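Local coordinates for protein putative glucosidase lplD, ALPHA-GALACTURONIDASE (Bacillus subtilis, PDB 3FEF) that hydrolyses alpha-1,4-linked galacturonate oligomers such as di-galacturonate, releasing galacturonate with the help of NAD+ and a manganese ion, at residues Gly108-Pro113 / Ile204-Trp209; Ala274-Gly279 / Ala390-Asn395; Gly162-Gly167 / Thr369-Gln374; Pro348-Val353 / Pro357-Val362; Ala180-Glu185 / Leu221-Glu226. One frame throughout, in Å; residues are numbered along the deposited sequence.

In the fold
Contact 1 opens at 108-113, contact 3 at 162-167 and contact 5 at 180-185. Contact 1 then closes at 204-209, bringing the loop before helix 112-136 to the metal site, and contact 5 closes at 221-226, packing helix 171-187 on helix 220-231. Contact 1 therefore crosses contacts 3 and 5, while contact 5 lies wholly within the span of contact 3. Contact 2 opens at 274-279. Contact 4, the loop between strands 341-348 and 361-369, falls within the spans of both contacts 2 and 3. Contact 3 closes at 369-374, joining the parallel sheet to the three-stranded antiparallel sheet, and contact 2, which it crosses, closes at 390-395 on helix 383-405. Contact 2 touches contacts 1 and 4.

Contact 1 of 5, residues Gly108-Pro113 / Ile204-Trp209. With MG (magnesium ion), chain G.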
# COMPACT_ATOMS: atom_id res chain seq x y z
N GLY A 108 24.88 0.76 24.12
CA GLY A 108 23.99 -0.32 24.52
C GLY A 108 22.61 0.06 25.01
O GLY A 108 22.02 -0.66 25.81
N ASP A 109 22.07 1.18 24.52
CA ASP A 109 20.75 1.64 24.94
C ASP A 109 19.75 1.67 23.78
O ASP A 109 18.62 2.08 23.95
CB ASP A 109 20.84 3.04 25.58
CG ASP A 109 21.24 4.12 24.58
OD1 ASP A 109 21.63 3.80 23.44
OD2 ASP A 109 21.17 5.32 24.92
N THR A 110 20.19 1.21 22.62
CA THR A 110 19.43 1.39 21.40
C THR A 110 19.25 0.07 20.64
O THR A 110 18.14 -0.40 20.52
CB THR A 110 20.07 2.50 20.53
OG1 THR A 110 19.95 3.75 21.22
CG2 THR A 110 19.38 2.63 19.17
N VAL A 111 20.33 -0.51 20.14
CA VAL A 111 20.28 -1.83 19.49
C VAL A 111 21.32 -2.74 20.12
O VAL A 111 21.75 -2.52 21.24
CB VAL A 111 20.49 -1.76 17.97
CG1 VAL A 111 19.28 -1.12 17.29
CG2 VAL A 111 21.76 -1.00 17.63
N GLY A 112 21.73 -3.78 19.40
CA GLY A 112 22.66 -4.75 19.97
C GLY A 112 21.96 -5.48 21.11
O GLY A 112 20.77 -5.24 21.38
N PRO A 113 22.69 -6.38 21.80
CA PRO A 113 22.12 -7.15 22.90
C PRO A 113 21.55 -6.26 24.01
O PRO A 113 20.44 -6.48 24.47
CB PRO A 113 23.31 -7.99 23.42
CG PRO A 113 24.48 -7.68 22.56
CD PRO A 113 24.01 -6.89 21.37
N ILE A 204 16.07 5.99 11.45
CA ILE A 204 15.48 5.67 12.73
C ILE A 204 16.44 6.29 13.75
O ILE A 204 17.59 6.58 13.40
CB ILE A 204 15.39 4.16 12.94
CG1 ILE A 204 16.77 3.53 12.77
CG2 ILE A 204 14.40 3.53 11.94
CD1 ILE A 204 16.76 1.98 12.84
N ASN A 205 15.97 6.49 14.97
CA ASN A 205 16.78 7.16 16.00
C ASN A 205 18.20 6.59 16.17
O ASN A 205 18.39 5.37 16.21
CB ASN A 205 16.02 7.13 17.35
CG ASN A 205 16.71 7.97 18.42
OD1 ASN A 205 16.90 9.20 18.27
ND2 ASN A 205 17.12 7.32 19.48
N HIS A 206 19.19 7.47 16.27
CA HIS A 206 20.61 7.09 16.33
C HIS A 206 21.17 6.47 15.05
O HIS A 206 22.34 6.11 15.00
CB HIS A 206 20.91 6.18 17.54
CG HIS A 206 20.71 6.87 18.86
ND1 HIS A 206 20.47 6.18 20.03
CD2 HIS A 206 20.65 8.18 19.17
CE1 HIS A 206 20.32 7.05 21.02
NE2 HIS A 206 20.43 8.27 20.52
N PHE A 207 20.32 6.33 14.04
CA PHE A 207 20.74 5.81 12.73
C PHE A 207 20.04 6.67 11.66
O PHE A 207 19.29 6.16 10.83
CB PHE A 207 20.34 4.34 12.60
CG PHE A 207 21.06 3.60 11.48
CD1 PHE A 207 22.45 3.54 11.44
CD2 PHE A 207 20.33 2.96 10.48
CE1 PHE A 207 23.12 2.85 10.41
CE2 PHE A 207 20.98 2.28 9.45
CZ PHE A 207 22.38 2.23 9.43
N THR A 208 20.29 7.97 11.75
CA THR A 208 19.73 8.98 10.89
C THR A 208 20.73 9.43 9.82
O THR A 208 21.94 9.42 10.05
CB THR A 208 19.35 10.24 11.71
OG1 THR A 208 20.35 10.44 12.71
CG2 THR A 208 18.01 10.06 12.39
N TRP A 209 20.20 9.84 8.67
CA TRP A 209 21.04 10.15 7.53
C TRP A 209 20.56 11.42 6.85
O TRP A 209 19.35 11.70 6.78
CB TRP A 209 21.01 8.99 6.53
CG TRP A 209 21.57 7.74 7.15
CD1 TRP A 209 20.96 6.93 8.06
CD2 TRP A 209 22.87 7.18 6.92
NE1 TRP A 209 21.80 5.90 8.42
CE2 TRP A 209 22.98 6.03 7.73
CE3 TRP A 209 23.96 7.55 6.11
CZ2 TRP A 209 24.13 5.24 7.76
CZ3 TRP A 209 25.10 6.77 6.14
CH2 TRP A 209 25.18 5.63 6.95
MG MG G . 19.73 10.29 21.39
O HOH W 1 21.78 11.24 21.99
O HOH W 2 19.15 12.30 22.50
O HOH W 3 17.67 9.21 21.64
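T110 OG1 is gripped from two sides: it accepts a hydrogen bond from H206 ND1, 2.8 Å away, and gives its own hydrogen to D109 OD1, also at 2.8 Å. The bond from the imidazole lies nearly in the ring plane, with an angle at the hydrogen of 146°, so the threonine oxygen sits at the edge of H206 and not over a face. Threonine suits the place because a hydroxyl can take one hydrogen and give another. Its OG1 lies beside the backbone N, anti to the carbonyl carbon (chi1 -66°), while CG2 turns toward the backbone of N205. The hydroxyl meets the carboxylate of D109 from above its plane.

At the other end of the imidazole, H206 NE2 binds the magnesium ion at 2.3 Å. Three waters and C169 SG complete the ligands seen, and manganese is the metal with which activity was measured. The end of the N205 side chain lies over one face of H206, and the ring of H272 stacks with H206 as well.

A chain of contacts runs from metal to histidine, to hydroxyl, to carboxylate. With ND1 acting as donor, NE2 has its lone pair for the metal; T110 is a second-shell residue that fixes the rotation of the ring, and D109 behind it may polarise the hydroxyl and make it a stronger acceptor.

Contact 2 of 5, residues Ala274-Gly279 / Ala390-Asn395; sequences AEFLPG and ARHISN
F276 meets the imidazole of H392 twice, once with its phenyl ring and once with its own carbonyl, and the two approaches are set at different sides of the same ring. The phenyl comes edge first over one face of the histidine: F276 CD1 stands above the middle of the imidazole, 3.5 Å from H392 NE2. The ring centroids are 4.8 Å apart and the planes are turned 67° against each other, a T-shaped (edge-to-face) pair. The carbonyl arrives at the rim instead. H392 NE2 donates to F276 O across 2.9 Å with an angle of 160° at the hydrogen, and the donor lies in the carbonyl plane on a lone pair while the oxygen stays close to the imidazole plane.

H392 projects from helix 383-405 toward the loop, its CG anti to the carbonyl carbon (chi1 -69°), which directs the ring to F276. Histidine suits the place since it offers an N-H at the edge and a flat face beside it. With an alanine in place of H392, the buried carbonyl of F276 is likely to lose its donor and the phenyl edge the face it rests on. The phenyl also stacks with F207 and touches T110, next to the metal ligand H206, while R391 on the same helix bonds to N417 of a second subunit.

NE2 as donor implies an N-H at that nitrogen, and the imidazole meets a buried backbone oxygen at its edge while its pi face receives the weakly positive C-H edge of the phenyl.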
# COMPACT_ATOMS: atom_id res chain seq x y z
N ALA A 274 28.14 3.39 15.32
CA ALA A 274 28.98 2.19 15.39
C ALA A 274 28.20 0.94 15.78
O ALA A 274 28.62 -0.16 15.50
CB ALA A 274 30.13 2.41 16.36
N GLU A 275 27.04 1.08 16.41
CA GLU A 275 26.35 -0.10 16.90
C GLU A 275 25.39 -0.72 15.88
O GLU A 275 24.82 -1.80 16.13
CB GLU A 275 25.59 0.23 18.18
CG GLU A 275 26.40 1.08 19.15
CD GLU A 275 25.87 0.98 20.56
OE1 GLU A 275 24.82 1.59 20.85
OE2 GLU A 275 26.51 0.27 21.37
N PHE A 276 25.18 -0.05 14.74
CA PHE A 276 24.13 -0.46 13.79
C PHE A 276 24.61 -1.35 12.65
O PHE A 276 23.79 -1.90 11.93
CB PHE A 276 23.40 0.75 13.19
CG PHE A 276 22.41 1.39 14.13
CD1 PHE A 276 21.07 1.09 14.04
CD2 PHE A 276 22.84 2.28 15.10
CE1 PHE A 276 20.18 1.67 14.89
CE2 PHE A 276 21.95 2.84 15.97
CZ PHE A 276 20.61 2.54 15.87
N LEU A 277 25.93 -1.47 12.47
CA LEU A 277 26.46 -2.22 11.33
C LEU A 277 27.78 -2.90 11.58
O LEU A 277 28.48 -2.57 12.51
CB LEU A 277 26.58 -1.35 10.08
CG LEU A 277 26.81 0.16 10.14
CD1 LEU A 277 27.88 0.55 11.14
CD2 LEU A 277 27.15 0.65 8.73
N PRO A 278 28.12 -3.86 10.71
CA PRO A 278 29.43 -4.51 10.74
C PRO A 278 30.53 -3.48 10.51
O PRO A 278 30.40 -2.61 9.64
CB PRO A 278 29.37 -5.46 9.53
CG PRO A 278 27.94 -5.69 9.29
CD PRO A 278 27.27 -4.39 9.64
N GLY A 279 31.60 -3.57 11.29
CA GLY A 279 32.77 -2.73 11.06
C GLY A 279 33.84 -3.06 12.08
O GLY A 279 33.60 -3.80 13.02
N ALA A 390 15.62 -1.55 7.70
CA ALA A 390 14.50 -2.48 7.70
C ALA A 390 14.77 -3.63 8.65
O ALA A 390 13.90 -4.09 9.38
CB ALA A 390 14.20 -3.01 6.26
N ARG A 391 16.01 -4.07 8.67
CA ARG A 391 16.41 -5.13 9.58
C ARG A 391 16.24 -4.75 11.07
O ARG A 391 15.66 -5.51 11.84
CB ARG A 391 17.84 -5.50 9.26
CG ARG A 391 18.37 -6.60 10.14
CD ARG A 391 19.56 -7.22 9.46
NE ARG A 391 20.28 -8.04 10.43
CZ ARG A 391 21.54 -8.41 10.28
NH1 ARG A 391 22.24 -8.03 9.21
NH2 ARG A 391 22.10 -9.15 11.21
N HIS A 392 16.75 -3.58 11.47
CA HIS A 392 16.58 -3.10 12.85
C HIS A 392 15.12 -2.83 13.19
O HIS A 392 14.65 -3.10 14.29
CB HIS A 392 17.40 -1.81 13.08
CG HIS A 392 18.88 -2.02 13.07
ND1 HIS A 392 19.54 -2.63 14.11
CD2 HIS A 392 19.82 -1.72 12.14
CE1 HIS A 392 20.83 -2.70 13.83
NE2 HIS A 392 21.03 -2.15 12.64
N ILE A 393 14.41 -2.24 12.25
CA ILE A 393 12.99 -2.08 12.44
C ILE A 393 12.26 -3.41 12.72
O ILE A 393 11.48 -3.49 13.67
CB ILE A 393 12.36 -1.27 11.30
CG1 ILE A 393 12.79 0.21 11.45
CG2 ILE A 393 10.83 -1.40 11.32
CD1 ILE A 393 12.38 1.07 10.33
N SER A 394 12.52 -4.45 11.91
CA SER A 394 12.04 -5.81 12.22
C SER A 394 12.24 -6.14 13.69
O SER A 394 11.33 -6.59 14.37
CB SER A 394 12.84 -6.86 11.45
OG SER A 394 12.25 -7.10 10.23
N ASN A 395 13.47 -5.96 14.15
CA ASN A 395 13.84 -6.24 15.54
C ASN A 395 13.11 -5.40 16.57
O ASN A 395 12.63 -5.91 17.60
CB ASN A 395 15.35 -6.11 15.69
CG ASN A 395 16.08 -7.12 14.85
OD1 ASN A 395 15.46 -8.05 14.32
ND2 ASN A 395 17.39 -6.93 14.67

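Contact 3 of 5, residues Gly162-Gly167 / Thr369-Gln374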
# COMPACT_ATOMS: atom_id res chain seq x y z
N GLY A 162 -4.58 6.30 19.74
CA GLY A 162 -4.90 7.72 19.52
C GLY A 162 -3.94 8.70 20.19
O GLY A 162 -4.13 9.92 20.12
N ILE A 163 -2.92 8.18 20.87
CA ILE A 163 -2.04 9.06 21.59
C ILE A 163 -1.38 10.09 20.64
O ILE A 163 -1.15 9.81 19.47
CB ILE A 163 -0.95 8.25 22.30
CG1 ILE A 163 -0.31 9.08 23.42
CG2 ILE A 163 0.09 7.76 21.30
CD1 ILE A 163 0.74 8.32 24.23
N LYS A 164 -1.08 11.27 21.16
CA LYS A 164 -0.34 12.28 20.42
C LYS A 164 1.08 12.38 20.94
O LYS A 164 1.37 13.17 21.84
CB LYS A 164 -1.05 13.62 20.56
CG LYS A 164 -2.37 13.64 19.85
CD LYS A 164 -3.40 14.48 20.62
CE LYS A 164 -3.37 15.91 20.18
NZ LYS A 164 -3.96 16.73 21.25
N ALA A 165 1.97 11.56 20.38
CA ALA A 165 3.32 11.43 20.90
C ALA A 165 4.42 11.58 19.85
O ALA A 165 4.34 11.03 18.74
CB ALA A 165 3.49 10.08 21.62
N ILE A 166 5.48 12.27 20.25
CA ILE A 166 6.71 12.26 19.47
C ILE A 166 7.88 11.87 20.36
O ILE A 166 7.83 12.02 21.58
CB ILE A 166 6.99 13.61 18.87
CG1 ILE A 166 7.36 14.61 19.98
CG2 ILE A 166 5.74 14.12 18.13
CD1 ILE A 166 7.47 16.05 19.46
N GLY A 167 8.94 11.37 19.73
CA GLY A 167 10.20 11.17 20.40
C GLY A 167 11.19 12.21 19.92
O GLY A 167 11.24 12.53 18.71
N THR A 369 2.92 22.99 14.52
CA THR A 369 2.18 24.21 14.76
C THR A 369 1.08 23.90 15.78
O THR A 369 1.12 22.85 16.41
CB THR A 369 1.68 24.82 13.44
OG1 THR A 369 1.11 26.11 13.69
CG2 THR A 369 0.66 23.93 12.76
N ARG A 370 0.13 24.81 15.97
CA ARG A 370 -0.79 24.61 17.09
C ARG A 370 -1.37 23.20 17.08
O ARG A 370 -2.07 22.84 16.16
CB ARG A 370 -1.92 25.66 17.10
CG ARG A 370 -2.74 25.61 18.39
CD ARG A 370 -4.07 26.33 18.23
NE ARG A 370 -4.88 26.17 19.42
CZ ARG A 370 -5.66 25.11 19.65
NH1 ARG A 370 -5.74 24.14 18.75
NH2 ARG A 370 -6.34 25.03 20.78
N ASN A 371 -1.08 22.41 18.11
CA ASN A 371 -1.72 21.10 18.25
C ASN A 371 -1.55 20.23 17.00
O ASN A 371 -2.44 19.46 16.67
CB ASN A 371 -3.23 21.26 18.54
CG ASN A 371 -3.90 19.95 18.99
OD1 ASN A 371 -3.33 19.18 19.76
ND2 ASN A 371 -5.11 19.71 18.51
N ARG A 372 -0.40 20.35 16.32
CA ARG A 372 -0.14 19.61 15.07
C ARG A 372 1.32 19.25 14.96
O ARG A 372 2.17 20.14 15.02
CB ARG A 372 -0.46 20.49 13.84
CG ARG A 372 -1.66 20.10 13.05
CD ARG A 372 -2.65 21.26 12.99
NE ARG A 372 -2.34 22.30 12.01
CZ ARG A 372 -2.66 23.59 12.17
NH1 ARG A 372 -3.25 24.02 13.30
NH2 ARG A 372 -2.39 24.46 11.21
N VAL A 373 1.60 17.96 14.77
CA VAL A 373 2.94 17.56 14.35
C VAL A 373 2.79 16.77 13.06
O VAL A 373 2.17 15.73 13.04
CB VAL A 373 3.63 16.67 15.42
CG1 VAL A 373 5.00 16.14 14.90
CG2 VAL A 373 3.77 17.44 16.73
N GLN A 374 3.36 17.26 11.97
CA GLN A 374 3.07 16.71 10.67
C GLN A 374 4.38 16.39 9.94
O GLN A 374 5.13 17.29 9.54
CB GLN A 374 2.23 17.70 9.86
CG GLN A 374 0.96 18.18 10.59
CD GLN A 374 0.13 19.12 9.72
OE1 GLN A 374 0.50 20.25 9.48
NE2 GLN A 374 -1.01 18.64 9.25
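Two kinds of interaction join K164 and I166 to the turn and strand at 369-374. The polar one is a hydrogen bond from K164 NZ to N371 OD1, 2.9 Å long, in the carbonyl plane and on a lone pair, with a C=O...N angle of 138°. The lysine chain, bent at chi2 and chi3, crosses the asparagine side chain at about a right angle to bring its ammonium to the oxygen. Each end has a still stronger partner outside the segments: K164 NZ bonds to E139 O and N371 OD1 accepts from W141 NE1. The amide oxygen is thus shared by two donors, and a lysine is long enough to reach the amide from strand 164-167.

The apolar contact lies deeper. I166 CG2 rests against both branches of V373, 3.9 Å from V373 CG1 and 4.1 Å from V373 CG2. Branched residues suit these strand positions, since their methyls pack between the two sheets without needing polar partners.

Backbone bonds shape the hairpin. A type II turn from T369 to R372 is closed by R372 N to T369 O at 2.9 Å and by T369 N to R372 O; N371, at the third position of the turn with positive phi, is a residue that tolerates such angles well.

Strand 164-167 is the last of the parallel Rossmann sheet, beside 141-144, and 372-375 is an outer strand of the antiparallel sheet. The touching parts, 164-166 and 371-373, run 43° apart, M347 of strand 341-348 touches both I166 and V373, and R370 and Q374 bond to a third subunit.

Contact 4 of 5, residues Pro348-Val353 / Pro357-Val362; sequences PNQGQV and PIQAIV
P348 and I361 form an antiparallel, non-hydrogen-bonded pair where strands 341-348 and 361-369 meet, and beyond them the chain makes a compact loop stitched mainly by N349. The backbone of N349 bonds on both sides: its N donates to A360 O at 2.7 Å, and its O accepts from Q359 N at 2.7 Å, almost straight at 177°.

The side chain lies between the two segments, CG anti to the backbone N (chi1 -168°). N349 OD1 accepts from G351 N at 3.3 Å, an Asx turn, and from V353 N at 3.1 Å, the two donors reaching it from opposite faces of its plane. ND2 donates to P357 O at 3.2 Å, from above that carbonyl's plane, and to V353 O. Asparagine suits the place because one short amide offers both an acceptor and a donor to the loop's backbone. A leucine in its place would probably leave the carbonyl of P357 and the N-H groups of G351 and V353 without their mates. G351 has backbone angles that call for glycine.

V362 CG2 packs on N349 CB at 3.8 Å, and V353 CG2 closes against V362 CB. Q352 NE2 donates to P348 O and to a water that bonds V362 O. L377 of a third subunit packs on Q350 and Q352.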
# COMPACT_ATOMS: atom_id res chain seq x y z
N PRO A 348 5.39 7.60 14.08
CA PRO A 348 4.98 6.49 13.21
C PRO A 348 5.13 6.85 11.73
O PRO A 348 4.73 7.94 11.30
CB PRO A 348 3.50 6.30 13.55
CG PRO A 348 3.30 6.93 14.97
CD PRO A 348 4.32 8.09 14.97
N ASN A 349 5.66 5.92 10.95
CA ASN A 349 5.84 6.10 9.51
C ASN A 349 4.51 6.00 8.78
O ASN A 349 3.81 4.99 8.90
CB ASN A 349 6.81 5.03 8.98
CG ASN A 349 7.29 5.29 7.54
OD1 ASN A 349 7.40 6.43 7.11
ND2 ASN A 349 7.65 4.22 6.82
N GLN A 350 4.16 7.03 8.02
CA GLN A 350 2.99 7.01 7.17
C GLN A 350 3.41 7.42 5.77
O GLN A 350 2.62 7.96 5.01
CB GLN A 350 1.93 7.97 7.71
CG GLN A 350 1.45 7.63 9.10
CD GLN A 350 0.70 6.32 9.13
OE1 GLN A 350 0.83 5.53 10.07
NE2 GLN A 350 -0.09 6.07 8.10
N GLY A 351 4.67 7.17 5.43
CA GLY A 351 5.20 7.49 4.12
C GLY A 351 6.33 8.49 4.13
O GLY A 351 6.91 8.77 3.08
N GLN A 352 6.66 9.07 5.29
CA GLN A 352 7.69 10.12 5.30
C GLN A 352 9.07 9.53 5.06
O GLN A 352 10.01 10.25 4.74
CB GLN A 352 7.67 10.96 6.61
CG GLN A 352 7.96 10.23 7.92
CD GLN A 352 6.68 9.78 8.63
OE1 GLN A 352 5.69 9.49 7.98
NE2 GLN A 352 6.71 9.72 9.96
N VAL A 353 9.22 8.23 5.28
CA VAL A 353 10.42 7.54 4.83
C VAL A 353 9.99 6.41 3.92
O VAL A 353 9.21 5.55 4.33
CB VAL A 353 11.29 6.97 5.95
CG1 VAL A 353 12.46 6.18 5.32
CG2 VAL A 353 11.86 8.10 6.87
N PRO A 357 8.69 -0.10 6.84
CA PRO A 357 7.31 -0.49 7.19
C PRO A 357 6.49 0.68 7.74
O PRO A 357 7.02 1.56 8.42
CB PRO A 357 7.50 -1.54 8.30
CG PRO A 357 8.92 -1.99 8.21
CD PRO A 357 9.72 -0.89 7.54
N ILE A 358 5.20 0.68 7.46
CA ILE A 358 4.37 1.72 8.00
C ILE A 358 4.04 1.49 9.50
O ILE A 358 4.02 0.35 9.98
CB ILE A 358 3.14 1.94 7.11
CG1 ILE A 358 1.86 1.57 7.82
CG2 ILE A 358 3.29 1.22 5.79
CD1 ILE A 358 0.84 2.66 7.64
N GLN A 359 3.84 2.59 10.23
CA GLN A 359 3.66 2.56 11.69
C GLN A 359 4.98 2.52 12.47
O GLN A 359 5.03 2.92 13.63
CB GLN A 359 2.88 1.33 12.10
CG GLN A 359 1.62 1.15 11.32
CD GLN A 359 0.52 1.81 12.03
OE1 GLN A 359 0.49 3.04 12.14
NE2 GLN A 359 -0.40 1.00 12.55
N ALA A 360 6.02 1.97 11.86
CA ALA A 360 7.29 1.91 12.57
C ALA A 360 7.71 3.35 12.89
O ALA A 360 7.39 4.27 12.15
CB ALA A 360 8.34 1.21 11.74
N ILE A 361 8.38 3.53 14.02
CA ILE A 361 8.87 4.84 14.46
C ILE A 361 10.10 5.24 13.66
O ILE A 361 11.15 4.62 13.79
CB ILE A 361 9.25 4.79 15.97
CG1 ILE A 361 8.09 4.21 16.79
CG2 ILE A 361 9.69 6.20 16.49
CD1 ILE A 361 6.78 4.93 16.55
N VAL A 362 9.95 6.26 12.82
CA VAL A 362 11.07 6.82 12.07
C VAL A 362 11.35 8.30 12.45
O VAL A 362 10.46 9.01 12.95
CB VAL A 362 10.82 6.66 10.55
CG1 VAL A 362 10.70 5.14 10.17
CG2 VAL A 362 9.52 7.36 10.18
O HOH W 4 8.86 10.98 11.31

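Contact 5 of 5, residues Ala180-Glu185 / Leu221-Glu226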
# COMPACT_ATOMS: atom_id res chain seq x y z
N ALA A 180 28.16 23.11 9.99
CA ALA A 180 28.38 24.56 10.07
C ALA A 180 29.89 24.87 10.15
O ALA A 180 30.37 25.77 9.48
CB ALA A 180 27.63 25.18 11.24
N GLU A 181 30.63 24.11 10.95
CA GLU A 181 32.07 24.34 11.06
C GLU A 181 32.82 24.01 9.77
O GLU A 181 33.84 24.65 9.46
CB GLU A 181 32.65 23.60 12.26
CG GLU A 181 32.12 24.15 13.59
CD GLU A 181 32.85 23.63 14.79
OE1 GLU A 181 33.94 23.03 14.63
OE2 GLU A 181 32.33 23.81 15.91
N MSE A 182 32.30 23.04 9.02
CA MSE A 182 32.89 22.67 7.74
C MSE A 182 32.73 23.81 6.74
O MSE A 182 33.65 24.12 5.99
CB MSE A 182 32.26 21.38 7.21
CG MSE A 182 32.45 21.16 5.73
SE MSE A 182 31.19 19.78 5.04
CE MSE A 182 29.61 20.92 4.85
N VAL A 183 31.56 24.43 6.73
CA VAL A 183 31.29 25.61 5.93
C VAL A 183 32.31 26.73 6.19
O VAL A 183 32.86 27.31 5.26
CB VAL A 183 29.88 26.17 6.22
CG1 VAL A 183 29.69 27.54 5.57
CG2 VAL A 183 28.79 25.16 5.75
N THR A 184 32.53 27.04 7.46
CA THR A 184 33.54 28.00 7.84
C THR A 184 34.94 27.56 7.39
O THR A 184 35.67 28.33 6.78
CB THR A 184 33.58 28.20 9.35
OG1 THR A 184 32.30 28.65 9.80
CG2 THR A 184 34.63 29.25 9.72
N GLU A 185 35.31 26.33 7.69
CA GLU A 185 36.64 25.88 7.33
C GLU A 185 36.87 25.69 5.83
O GLU A 185 37.99 25.88 5.37
CB GLU A 185 37.03 24.60 8.06
CG GLU A 185 38.52 24.37 7.99
CD GLU A 185 38.86 22.93 7.80
OE1 GLU A 185 38.70 22.16 8.78
OE2 GLU A 185 39.30 22.56 6.69
N LEU A 221 26.45 18.84 0.22
CA LEU A 221 26.87 17.44 0.03
C LEU A 221 28.20 17.26 -0.69
O LEU A 221 29.00 16.44 -0.27
CB LEU A 221 25.77 16.54 -0.58
CG LEU A 221 25.28 15.69 0.60
CD1 LEU A 221 24.08 16.34 1.31
CD2 LEU A 221 24.99 14.25 0.20
N PRO A 222 28.42 18.02 -1.78
CA PRO A 222 29.71 18.00 -2.48
C PRO A 222 30.85 18.47 -1.59
O PRO A 222 31.95 17.95 -1.68
CB PRO A 222 29.49 19.00 -3.63
CG PRO A 222 28.02 18.89 -3.92
CD PRO A 222 27.39 18.74 -2.55
N ILE A 223 30.57 19.44 -0.72
CA ILE A 223 31.56 19.94 0.22
C ILE A 223 31.90 18.92 1.28
O ILE A 223 33.06 18.78 1.66
CB ILE A 223 31.07 21.23 0.92
CG1 ILE A 223 30.91 22.35 -0.11
CG2 ILE A 223 32.04 21.64 2.00
CD1 ILE A 223 30.50 23.68 0.51
N PHE A 224 30.91 18.18 1.77
CA PHE A 224 31.20 17.15 2.75
C PHE A 224 32.03 16.04 2.09
O PHE A 224 32.84 15.41 2.73
CB PHE A 224 29.91 16.58 3.34
CG PHE A 224 30.14 15.62 4.45
CD1 PHE A 224 30.42 14.29 4.20
CD2 PHE A 224 30.06 16.05 5.77
CE1 PHE A 224 30.60 13.39 5.26
CE2 PHE A 224 30.25 15.18 6.81
CZ PHE A 224 30.52 13.83 6.56
N ARG A 225 31.82 15.81 0.80
CA ARG A 225 32.60 14.80 0.11
C ARG A 225 34.10 15.18 0.11
O ARG A 225 34.95 14.35 0.43
CB ARG A 225 32.07 14.54 -1.30
CG ARG A 225 32.99 13.63 -2.14
CD ARG A 225 32.26 12.87 -3.26
NE ARG A 225 31.03 13.51 -3.73
CZ ARG A 225 30.96 14.76 -4.21
NH1 ARG A 225 29.79 15.23 -4.63
NH2 ARG A 225 32.04 15.54 -4.27
N GLU A 226 34.41 16.44 -0.21
CA GLU A 226 35.81 16.93 -0.13
C GLU A 226 36.35 16.86 1.27
O GLU A 226 37.45 16.38 1.52
CB GLU A 226 35.91 18.37 -0.65
CG GLU A 226 35.87 18.44 -2.18
CD GLU A 226 35.21 19.70 -2.70
OE1 GLU A 226 35.20 20.71 -1.97
OE2 GLU A 226 34.70 19.69 -3.84
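The ring of F224 is approached obliquely by the selenium of M182, a selenomethionine: SE is 5.2 Å from the ring centroid, 69° off the ring normal. Another aromatic, F259, meets the same ring edge-to-face, and L179 and I265 also touch the F224 side chain.

The selenium sits nearer the root of the phenylalanine than its centre. M182 SE is 3.5 Å from F224 CA and 3.8 Å from F224 CB, and lies against the flank of helix 220-231. Its other neighbour is I223, whose CG2 lies 3.7 Å from SE; M182 CE is 3.8 Å from the same methyl. With M182 CG anti to the backbone N (chi1 161°) the chain reaches straight across, and a bend at chi3 (81°) brings the terminal CE back beside I223 CG2.

The natural methionine, modelled here with selenium for sulfur, suits the place because its unbranched chain is long, flexible and polarisable and can settle between a branched aliphatic and an aromatic; L220 and F227 of the second helix touch M182 too. The contact is buried and has no hydrogen bond between the segments.

This is a Met-aromatic contact within helix-helix packing: helix 171-187, which follows the last strand of the parallel sheet, is packed on helix 220-231, well away from the active site.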